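Local coordinates for protein luciferase-like enzymeAMP-CoA-ligase (Zophobas atratus, PDB 4W8O) that probably activates carboxylic acids as acyl-adenylates for transfer to coenzyme A, being a luciferase-like AMP/CoA ligase from a nonluminescent mealworm, at residues A[110-113]-A[114-117]. Sequence-based numbering, arbitrary orientation.
Sequences QHLL and SLVT
Leu115 lies over one face of the His111 imidazole, with its CG 4.2 Å from the ring centroid, a CH-pi contact over the face but set toward the rim of the ring. It illustrates how residues four apart share one flank of a helix, here the last turns of helix 106-116. With His111 CG held anti to its own backbone N (chi1 173°), the imidazole trails alongside the following turn, where Leu115 CD1 comes to 3.7 Å from His111 NE2. That nitrogen is hydrogen-bonded to Pro192 O, which fixes the ring from beyond the helix. The same methyl, Leu115 CD1, also meets Leu112 CD2 at 4.1 Å, and both leucines lean on Phe184 of strand 179-184.

The carbonyl of His111 is gripped twice. Leu115 N gives it the regular helical bond of 3.0 Å, while Ser114 OG, folded back over its own backbone, donates to His111 O at 2.6 Å, approaching the carbonyl at a C=O...O angle of 122°. Replacing His111 by alanine would probably leave Pro192 O without this donor and one side of Leu115 without its aromatic cover.

Just past the helix, Thr117 turns to positive phi, yet its N still reaches Leu113 O at 2.7 Å, and its OG1 hydrogen-bonds to Arg390 NH2. The chemistry thus divides the work: a hydroxyl and an amide share one carbonyl, while the imidazole offers a face to a leucine and ties its helix to the Pro192 loop.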
ATOM      1  N   GLN A 110      -4.849  15.462 -14.428  1.00 32.65           N
ATOM      2  CA  GLN A 110      -5.460  15.333 -15.753  1.00 33.97           C
ATOM      3  C   GLN A 110      -4.988  14.098 -16.495  1.00 32.31           C
ATOM      4  O   GLN A 110      -5.785  13.373 -17.088  1.00 33.44           O
ATOM      5  CB  GLN A 110      -5.123  16.531 -16.633  1.00 36.87           C
ATOM      6  CG  GLN A 110      -6.002  17.729 -16.416  1.00 40.27           C
ATOM      7  CD  GLN A 110      -5.707  18.835 -17.406  1.00 44.63           C
ATOM      8  OE1 GLN A 110      -5.294  18.581 -18.537  1.00 46.25           O
ATOM      9  NE2 GLN A 110      -5.926  20.072 -16.988  1.00 48.31           N
ATOM     10  N   HIS A 111      -3.682  13.899 -16.516  1.00 31.05           N
ATOM     11  CA  HIS A 111      -3.124  12.729 -17.173  1.00 30.82           C
ATOM     12  C   HIS A 111      -3.605  11.428 -16.511  1.00 29.70           C
ATOM     13  O   HIS A 111      -3.990  10.487 -17.202  1.00 30.40           O
ATOM     14  CB  HIS A 111      -1.602  12.781 -17.174  1.00 31.28           C
ATOM     15  CG  HIS A 111      -0.970  11.530 -17.693  1.00 31.70           C
ATOM     16  ND1 HIS A 111      -1.141  11.097 -18.989  1.00 33.10           N
ATOM     17  CD2 HIS A 111      -0.182  10.611 -17.090  1.00 31.60           C
ATOM     18  CE1 HIS A 111      -0.478   9.967 -19.167  1.00 33.71           C
ATOM     19  NE2 HIS A 111       0.116   9.653 -18.029  1.00 33.15           N
ATOM     20  N   LEU A 112      -3.585  11.388 -15.182  1.00 28.65           N
ATOM     21  CA  LEU A 112      -3.988  10.190 -14.449  1.00 29.32           C
ATOM     22  C   LEU A 112      -5.445   9.849 -14.715  1.00 30.52           C
ATOM     23  O   LEU A 112      -5.774   8.697 -14.959  1.00 31.36           O
ATOM     24  CB  LEU A 112      -3.737  10.349 -12.944  1.00 28.99           C
ATOM     25  CG  LEU A 112      -2.276  10.590 -12.528  1.00 28.99           C
ATOM     26  CD1 LEU A 112      -2.098  10.451 -11.022  1.00 29.58           C
ATOM     27  CD2 LEU A 112      -1.319   9.669 -13.278  1.00 30.03           C
ATOM     28  N   LEU A 113      -6.311  10.857 -14.692  1.00 28.82           N
ATOM     29  CA  LEU A 113      -7.722  10.652 -15.016  1.00 29.22           C
ATOM     30  C   LEU A 113      -7.909  10.135 -16.442  1.00 30.32           C
ATOM     31  O   LEU A 113      -8.771   9.285 -16.697  1.00 29.97           O
ATOM     32  CB  LEU A 113      -8.524  11.944 -14.806  1.00 29.38           C
ATOM     33  CG  LEU A 113      -8.755  12.387 -13.358  1.00 28.92           C
ATOM     34  CD1 LEU A 113      -9.365  13.784 -13.292  1.00 29.44           C
ATOM     35  CD2 LEU A 113      -9.638  11.389 -12.630  1.00 28.88           C
ATOM     36  N   SER A 114      -7.096  10.638 -17.367  1.00 31.83           N
ATOM     37  CA  SER A 114      -7.193  10.229 -18.763  1.00 33.46           C
ATOM     38  C   SER A 114      -6.775   8.769 -18.932  1.00 32.93           C
ATOM     39  O   SER A 114      -7.255   8.090 -19.831  1.00 33.70           O
ATOM     40  CB  SER A 114      -6.356  11.152 -19.660  1.00 35.69           C
ATOM     41  OG  SER A 114      -4.967  10.829 -19.596  1.00 37.56           O
ATOM     42  N   LEU A 115      -5.886   8.288 -18.063  1.00 31.76           N
ATOM     43  CA  LEU A 115      -5.508   6.875 -18.075  1.00 31.89           C
ATOM     44  C   LEU A 115      -6.658   5.947 -17.658  1.00 30.97           C
ATOM     45  O   LEU A 115      -6.885   4.934 -18.303  1.00 32.04           O
ATOM     46  CB  LEU A 115      -4.315   6.612 -17.155  1.00 31.34           C
ATOM     47  CG  LEU A 115      -2.967   7.208 -17.544  1.00 32.31           C
ATOM     48  CD1 LEU A 115      -1.992   7.068 -16.387  1.00 32.23           C
ATOM     49  CD2 LEU A 115      -2.416   6.547 -18.797  1.00 33.62           C
ATOM     50  N   VAL A 116      -7.367   6.298 -16.585  1.00 29.56           N
ATOM     51  CA  VAL A 116      -8.339   5.394 -15.964  1.00 28.93           C
ATOM     52  C   VAL A 116      -9.821   5.768 -16.164  1.00 29.41           C
ATOM     53  O   VAL A 116     -10.697   4.955 -15.865  1.00 28.36           O
ATOM     54  CB  VAL A 116      -8.032   5.180 -14.461  1.00 27.95           C
ATOM     55  CG1 VAL A 116      -6.588   4.722 -14.277  1.00 28.51           C
ATOM     56  CG2 VAL A 116      -8.321   6.426 -13.624  1.00 27.18           C
ATOM     57  N   THR A 117     -10.087   6.977 -16.666  1.00 29.94           N
ATOM     58  CA  THR A 117     -11.439   7.432 -17.018  1.00 30.47           C
ATOM     59  C   THR A 117     -12.520   6.894 -16.073  1.00 29.87           C
ATOM     60  O   THR A 117     -13.321   6.057 -16.466  1.00 29.72           O
ATOM     61  CB  THR A 117     -11.787   7.066 -18.476  1.00 32.50           C
ATOM     62  OG1 THR A 117     -11.716   5.646 -18.648  1.00 33.44           O
ATOM     63  CG2 THR A 117     -10.812   7.737 -19.454  1.00 33.37           C
TER